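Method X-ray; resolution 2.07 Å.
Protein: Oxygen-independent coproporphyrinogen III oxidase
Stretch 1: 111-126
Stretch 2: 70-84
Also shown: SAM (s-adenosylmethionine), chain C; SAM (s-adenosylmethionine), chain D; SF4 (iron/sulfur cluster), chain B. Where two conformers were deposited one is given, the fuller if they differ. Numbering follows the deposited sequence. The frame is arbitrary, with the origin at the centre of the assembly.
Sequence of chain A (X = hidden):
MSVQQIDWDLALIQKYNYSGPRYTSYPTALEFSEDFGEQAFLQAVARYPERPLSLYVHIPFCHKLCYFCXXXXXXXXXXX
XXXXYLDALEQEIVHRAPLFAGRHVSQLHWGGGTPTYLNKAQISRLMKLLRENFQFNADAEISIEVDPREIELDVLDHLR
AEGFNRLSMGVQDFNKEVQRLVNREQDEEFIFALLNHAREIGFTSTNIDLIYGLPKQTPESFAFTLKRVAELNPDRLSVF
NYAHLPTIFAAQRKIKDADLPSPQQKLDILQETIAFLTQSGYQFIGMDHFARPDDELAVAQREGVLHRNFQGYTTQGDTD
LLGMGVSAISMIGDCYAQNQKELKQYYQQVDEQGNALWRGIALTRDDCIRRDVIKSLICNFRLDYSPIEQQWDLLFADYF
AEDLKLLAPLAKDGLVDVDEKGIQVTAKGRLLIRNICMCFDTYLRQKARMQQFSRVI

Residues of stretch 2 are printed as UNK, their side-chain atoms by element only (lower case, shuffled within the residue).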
# COMPACT_ATOMS: atom_id res chain seq x y z
N GLY A 111 2.61 2.69 -9.19
CA GLY A 111 3.45 2.03 -8.24
C GLY A 111 4.48 1.17 -8.97
O GLY A 111 4.53 1.12 -10.21
N GLY A 112 5.22 0.41 -8.21
CA GLY A 112 6.23 -0.46 -8.82
C GLY A 112 7.08 -1.18 -7.79
O GLY A 112 6.55 -1.57 -6.73
N GLY A 113 8.40 -1.37 -8.06
CA GLY A 113 9.11 -0.81 -9.13
C GLY A 113 9.26 0.65 -8.96
O GLY A 113 8.88 1.21 -7.94
N THR A 114 9.79 1.31 -10.00
CA THR A 114 10.07 2.70 -9.97
C THR A 114 9.34 3.43 -11.09
O THR A 114 9.82 3.46 -12.24
CB THR A 114 11.56 2.95 -10.10
OG1 THR A 114 12.32 2.34 -9.06
CG2 THR A 114 11.84 4.44 -9.92
N PRO A 115 8.17 4.00 -10.82
CA PRO A 115 7.45 4.76 -11.85
C PRO A 115 8.27 5.82 -12.56
O PRO A 115 8.05 5.97 -13.77
CB PRO A 115 6.26 5.37 -11.10
CG PRO A 115 5.99 4.33 -10.01
CD PRO A 115 7.35 3.84 -9.61
N THR A 116 9.15 6.50 -11.83
CA THR A 116 10.03 7.50 -12.40
C THR A 116 11.24 6.97 -13.18
O THR A 116 12.10 7.77 -13.61
CB THR A 116 10.43 8.56 -11.36
OG1 THR A 116 10.97 7.98 -10.15
CG2 THR A 116 9.24 9.31 -10.97
N TYR A 117 11.29 5.66 -13.36
CA TYR A 117 12.13 5.07 -14.38
C TYR A 117 11.73 5.60 -15.78
O TYR A 117 12.58 5.73 -16.69
CB TYR A 117 11.98 3.57 -14.36
CG TYR A 117 12.97 2.81 -15.24
CD1 TYR A 117 12.76 2.62 -16.63
CD2 TYR A 117 14.11 2.23 -14.67
CE1 TYR A 117 13.69 1.90 -17.42
CE2 TYR A 117 15.04 1.53 -15.44
CZ TYR A 117 14.83 1.36 -16.82
OH TYR A 117 15.75 0.65 -17.54
N LEU A 118 10.40 5.82 -15.94
CA LEU A 118 9.88 6.44 -17.15
C LEU A 118 10.43 7.86 -17.31
O LEU A 118 10.30 8.70 -16.42
CB LEU A 118 8.39 6.45 -17.16
CG LEU A 118 7.65 5.12 -16.96
CD1 LEU A 118 6.18 5.38 -17.09
CD2 LEU A 118 8.06 4.10 -17.94
N ASN A 119 10.98 8.15 -18.48
CA ASN A 119 11.41 9.48 -18.78
C ASN A 119 10.19 10.45 -19.04
O ASN A 119 9.03 10.02 -19.04
CB ASN A 119 12.50 9.41 -19.91
CG ASN A 119 11.93 9.01 -21.30
OD1 ASN A 119 10.74 9.26 -21.60
ND2 ASN A 119 12.78 8.46 -22.14
N LYS A 120 10.43 11.73 -19.25
CA LYS A 120 9.33 12.69 -19.47
C LYS A 120 8.39 12.34 -20.60
O LYS A 120 7.16 12.42 -20.47
CB LYS A 120 9.89 14.11 -19.65
CG LYS A 120 10.60 14.71 -18.40
CD LYS A 120 11.18 16.14 -18.76
CE LYS A 120 12.23 16.59 -17.78
NZ LYS A 120 12.66 18.10 -17.95
N ALA A 121 8.97 11.93 -21.74
CA ALA A 121 8.15 11.53 -22.89
C ALA A 121 7.29 10.29 -22.59
O ALA A 121 6.14 10.27 -22.93
CB ALA A 121 9.03 11.26 -24.17
N GLN A 122 7.84 9.32 -21.92
CA GLN A 122 7.12 8.12 -21.51
C GLN A 122 5.99 8.40 -20.47
O GLN A 122 4.87 7.90 -20.58
CB GLN A 122 8.13 7.06 -20.96
CG GLN A 122 9.01 6.55 -22.07
CD GLN A 122 10.24 5.87 -21.59
OE1 GLN A 122 10.64 6.02 -20.39
NE2 GLN A 122 10.93 5.17 -22.52
N ILE A 123 6.29 9.25 -19.50
CA ILE A 123 5.29 9.69 -18.52
C ILE A 123 4.15 10.31 -19.29
O ILE A 123 2.98 9.99 -19.05
CB ILE A 123 5.89 10.73 -17.58
CG1 ILE A 123 6.82 10.04 -16.61
CG2 ILE A 123 4.79 11.46 -16.83
CD1 ILE A 123 7.76 10.96 -15.88
N SER A 124 4.47 11.22 -20.22
CA SER A 124 3.42 11.88 -20.99
C SER A 124 2.61 10.91 -21.83
O SER A 124 1.36 11.05 -21.97
CB SER A 124 3.97 12.99 -21.91
OG SER A 124 4.56 14.03 -21.17
N ARG A 125 3.32 9.97 -22.45
CA ARG A 125 2.64 8.98 -23.27
C ARG A 125 1.60 8.15 -22.44
O ARG A 125 0.48 7.91 -22.89
CB ARG A 125 3.63 8.03 -23.94
CG ARG A 125 2.99 6.94 -24.83
CD ARG A 125 4.01 5.92 -25.39
NE ARG A 125 3.28 4.83 -26.02
CZ ARG A 125 3.82 3.68 -26.35
NH1 ARG A 125 5.09 3.44 -26.13
NH2 ARG A 125 3.06 2.74 -26.94
N LEU A 126 1.99 7.67 -21.29
CA LEU A 126 1.11 6.89 -20.49
C LEU A 126 -0.05 7.68 -19.97
O LEU A 126 -1.18 7.17 -19.99
CB LEU A 126 1.87 6.19 -19.38
CG LEU A 126 1.07 5.29 -18.45
CD1 LEU A 126 0.24 4.24 -19.19
CD2 LEU A 126 1.98 4.65 -17.51
N UNK A 70 11.55 -6.46 -1.63
CA UNK A 70 10.64 -7.55 -1.81
C UNK A 70 9.53 -7.24 -2.80
O UNK A 70 8.61 -8.01 -2.95
N UNK A 71 9.62 -6.12 -3.53
CA UNK A 71 8.54 -5.69 -4.45
C UNK A 71 8.55 -6.53 -5.75
O UNK A 71 9.56 -7.17 -6.05
c UNK A 71 8.66 -4.19 -4.77
s UNK A 71 8.87 -3.10 -3.33
N UNK A 72 7.45 -6.51 -6.52
CA UNK A 72 7.46 -7.02 -7.87
C UNK A 72 8.15 -5.93 -8.75
O UNK A 72 7.61 -4.85 -8.99
c UNK A 72 6.06 -7.39 -8.37
c UNK A 72 6.09 -7.94 -9.83
n UNK A 72 5.84 -9.23 -9.96
o UNK A 72 6.35 -7.18 -10.84
N UNK A 73 9.37 -6.21 -9.15
CA UNK A 73 10.20 -5.23 -9.84
C UNK A 73 11.25 -5.96 -10.70
O UNK A 73 11.53 -7.12 -10.46
c UNK A 73 10.88 -4.30 -8.83
c UNK A 73 11.85 -5.01 -7.83
c UNK A 73 14.23 -5.56 -7.18
c UNK A 73 13.28 -5.14 -8.30
n UNK A 73 14.00 -6.98 -6.81
N UNK A 74 11.78 -5.24 -11.70
CA UNK A 74 12.79 -5.74 -12.64
C UNK A 74 13.87 -4.69 -12.74
O UNK A 74 13.62 -3.59 -13.22
c UNK A 74 13.25 -6.32 -15.11
c UNK A 74 11.00 -7.01 -13.98
c UNK A 74 10.06 -7.00 -15.19
c UNK A 74 12.14 -5.92 -14.05
N UNK A 75 15.08 -5.00 -12.32
CA UNK A 75 16.18 -4.11 -12.37
C UNK A 75 16.81 -4.27 -13.76
O UNK A 75 17.12 -5.35 -14.16
c UNK A 75 18.53 -3.64 -11.52
c UNK A 75 16.74 -4.29 -9.91
c UNK A 75 17.26 -4.49 -11.31
N UNK A 76 16.95 -3.18 -14.49
CA UNK A 76 17.54 -3.23 -15.80
C UNK A 76 18.05 -1.86 -16.22
O UNK A 76 17.46 -0.84 -15.92
o UNK A 76 17.16 -3.78 -18.15
c UNK A 76 16.57 -3.78 -16.84
c UNK A 76 15.36 -2.90 -16.99
N UNK A 77 19.17 -1.89 -16.92
CA UNK A 77 19.70 -0.71 -17.56
C UNK A 77 19.24 -0.57 -19.02
O UNK A 77 19.57 0.41 -19.69
c UNK A 77 21.23 -0.77 -17.47
n UNK A 77 22.44 2.60 -12.50
c UNK A 77 21.23 0.71 -15.36
c UNK A 77 21.78 -0.58 -16.00
c UNK A 77 21.78 2.28 -13.59
n UNK A 77 20.95 3.16 -14.12
n UNK A 77 21.98 1.12 -14.19
N UNK A 78 18.53 -1.58 -19.53
CA UNK A 78 18.00 -1.54 -20.90
C UNK A 78 16.74 -0.70 -20.93
O UNK A 78 15.65 -1.21 -20.83
c UNK A 78 17.75 -2.95 -21.38
c UNK A 78 19.00 -3.74 -21.49
c UNK A 78 18.78 -5.04 -22.23
o UNK A 78 18.71 -5.05 -23.47
n UNK A 78 18.62 -6.09 -21.50
N UNK A 79 16.92 0.60 -20.99
CA UNK A 79 15.84 1.56 -20.81
C UNK A 79 14.72 1.43 -21.87
O UNK A 79 13.55 1.74 -21.55
c UNK A 79 15.54 3.98 -19.75
n UNK A 79 13.21 5.05 -19.42
c UNK A 79 14.21 4.56 -20.34
o UNK A 79 14.08 4.58 -21.59
c UNK A 79 16.36 3.01 -20.79
N UNK A 80 15.09 0.98 -23.08
CA UNK A 80 14.15 0.66 -24.11
C UNK A 80 13.04 -0.35 -23.69
O UNK A 80 12.00 -0.41 -24.33
c UNK A 80 15.18 -1.32 -25.22
c UNK A 80 14.45 -2.45 -25.41
c UNK A 80 16.50 -3.06 -24.88
n UNK A 80 16.47 -1.73 -24.93
n UNK A 80 15.29 -3.52 -25.17
c UNK A 80 14.82 0.11 -25.33
N UNK A 81 13.29 -1.10 -22.62
CA UNK A 81 12.23 -1.97 -22.07
C UNK A 81 11.03 -1.18 -21.63
O UNK A 81 9.91 -1.69 -21.66
c UNK A 81 12.73 -2.87 -20.97
n UNK A 81 14.44 -6.79 -21.78
c UNK A 81 14.07 -4.81 -20.32
c UNK A 81 15.01 -5.90 -20.76
c UNK A 81 13.56 -4.06 -21.47
N UNK A 82 11.23 0.07 -21.25
CA UNK A 82 10.12 0.88 -20.80
C UNK A 82 9.21 1.21 -21.99
O UNK A 82 7.98 1.30 -21.85
c UNK A 82 10.61 2.15 -20.20
N UNK A 83 9.81 1.44 -23.16
CA UNK A 83 8.99 1.69 -24.39
C UNK A 83 8.18 0.46 -24.80
O UNK A 83 7.02 0.58 -25.15
o UNK A 83 11.74 3.52 -25.46
c UNK A 83 9.82 2.13 -25.57
o UNK A 83 9.77 4.51 -24.99
c UNK A 83 10.47 3.47 -25.34
N UNK A 84 8.80 -0.73 -24.72
CA UNK A 84 8.14 -1.99 -24.99
C UNK A 84 6.99 -2.21 -23.98
O UNK A 84 5.95 -2.64 -24.36
n UNK A 84 11.94 -4.81 -26.65
c UNK A 84 11.25 -4.33 -25.54
c UNK A 84 9.09 -3.18 -24.87
o UNK A 84 11.34 -4.83 -24.42
c UNK A 84 10.31 -3.16 -25.77
N SAM C . 10.99 2.34 -6.30
CA SAM C . 10.87 3.53 -5.47
C SAM C . 11.92 3.63 -4.36
O SAM C . 12.54 2.57 -3.99
OXT SAM C . 12.13 4.75 -3.96
CB SAM C . 9.47 3.45 -4.83
CG SAM C . 9.23 2.71 -3.54
SD SAM C . 9.30 0.94 -3.63
CE SAM C . 8.16 0.50 -4.95
C5' SAM C . 8.07 0.47 -2.30
C4' SAM C . 8.55 0.38 -0.80
O4' SAM C . 8.55 -0.93 -0.27
C3' SAM C . 9.99 0.81 -0.60
O3' SAM C . 10.19 2.23 -0.70
C2' SAM C . 10.36 0.17 0.74
O2' SAM C . 10.16 1.09 1.82
C1' SAM C . 9.37 -0.96 0.88
N9 SAM C . 9.99 -2.27 0.94
C8 SAM C . 10.51 -2.93 -0.14
N7 SAM C . 10.97 -4.12 0.27
C5 SAM C . 10.71 -4.22 1.61
C6 SAM C . 10.95 -5.24 2.56
N6 SAM C . 11.52 -6.40 2.24
N1 SAM C . 10.56 -5.01 3.85
C2 SAM C . 9.95 -3.80 4.20
N3 SAM C . 9.70 -2.83 3.29
C4 SAM C . 10.09 -3.05 2.02
N SAM D . 4.35 -4.18 -0.42
CA SAM D . 5.37 -3.51 0.41
C SAM D . 5.80 -4.38 1.61
O SAM D . 6.97 -4.74 1.81
OXT SAM D . 4.99 -4.81 2.46
CB SAM D . 4.87 -2.11 0.86
CG SAM D . 4.68 -1.05 -0.27
SD SAM D . 2.94 -0.68 -0.69
CE SAM D . 2.64 0.85 0.26
C5' SAM D . 2.83 -0.00 -2.39
C4' SAM D . 3.28 -1.01 -3.43
O4' SAM D . 2.33 -2.06 -3.41
C3' SAM D . 3.28 -0.49 -4.87
O3' SAM D . 4.41 0.32 -5.14
C2' SAM D . 3.17 -1.79 -5.61
O2' SAM D . 4.41 -2.46 -5.58
C1' SAM D . 2.16 -2.57 -4.75
N9 SAM D . 0.79 -2.34 -5.16
C8 SAM D . -0.02 -1.32 -4.81
N7 SAM D . -1.24 -1.48 -5.45
C5 SAM D . -1.19 -2.57 -6.17
C6 SAM D . -2.10 -3.17 -6.99
N6 SAM D . -3.33 -2.73 -7.17
N1 SAM D . -1.70 -4.29 -7.62
C2 SAM D . -0.47 -4.80 -7.45
N3 SAM D . 0.44 -4.21 -6.67
C4 SAM D . 0.07 -3.11 -6.03
FE1 SF4 B . 13.31 -0.73 -7.00
FE2 SF4 B . 12.68 -1.89 -4.69
FE3 SF4 B . 12.45 0.62 -5.10
FE4 SF4 B . 14.59 -0.38 -4.90
S1 SF4 B . 13.11 -0.32 -3.15
S2 SF4 B . 14.23 1.22 -6.41
S3 SF4 B . 14.47 -2.18 -5.97
S4 SF4 B . 11.34 -0.98 -6.05
O HOH W 1 7.20 4.98 -25.05

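Position 70 has no side-chain atoms and is therefore glycine; G70 lies out of reach of stretch 1, and its N donates to N7 of the chain C SAM at 3.1 Å. Position 71 carries one carbon and then a sulfur, too short for methionine, which makes it cysteine. C71 directs its CB toward the glycine strand, 3.9 Å from G112 O, while SG lies 3.6 Å from C8 of the chain C SAM.

At position 72 two carbons end in one oxygen and one nitrogen, the amide of asparagine. The side chain of N72 stays clear of stretch 1; its backbone O approaches instead, 3.7 Å from G113 N. Position 73 shows four carbons in a row ending in nitrogen, a lysine. Its CB comes within 3.9 Å of G113 N, but the end of K73 leads away, and CE lies 3.6 Å from S3 of the iron/sulfur cluster.

Position 74 has four carbons forked at the first, with one arm two carbons long: isoleucine. Position 75 has one carbon bearing two others: valine. I74 and V75 form a short strand whose side chains do not touch stretch 1.

One carbon carrying an oxygen and a carbon identifies position 76 as threonine. The backbone O of T76 accepts a hydrogen bond from Y117 OH at 2.8 Å, near the plane of the ring, and CG2 of T76 lies 3.6 Å from the same Y117 OH. Position 77 has three carbons, a nitrogen and a carbon bearing two more nitrogens, hence arginine, and position 78 has three carbons ending in one oxygen and one nitrogen, hence glutamine. R77 and Q78 both point away, although Q78 N is held by T76 OG1 at 2.9 Å.

Position 79 again has three carbons and a terminal oxygen and nitrogen, with its end close to Y117 and Q122: a second glutamine. NE2 of Q79 donates to Y117 O and to Q122 OE1, both at 2.9 Å; a weak return bond runs from Q122 NE2 to Q79 OE1 at 3.3 Å, so the two amides pair head to head.

Position 80 bears a five-membered ring of three carbons and two nitrogens, and position 81 four carbons ending in nitrogen. These are H80 and K81, neither of which contacts stretch 1. The single carbon of position 82, 3.9 Å from L118 CD2, marks alanine; CB of A82 also meets the edge of the Y117 ring, 4.2 Å from CE1. Position 83, two carbons with two oxygens, is an acid: OD1 of D83 accepts from Q122 NE2 at 2.8 Å, and a water bridges it to R125 NH1. Position 84 is a glutamine by its three carbons, oxygen and nitrogen; Q84 points away.

The contact centres on Q122, whose amide joins Q79 and D83 while its OE1 also accepts from N119 N. Y117 reaches across to T76, and A82 packs its methyl against Y117 and L118, just ahead of helix 120-126, which runs nearly parallel to the helix of A82.

Stretch 2 70-84: GCNKIVTRQQHKADQ
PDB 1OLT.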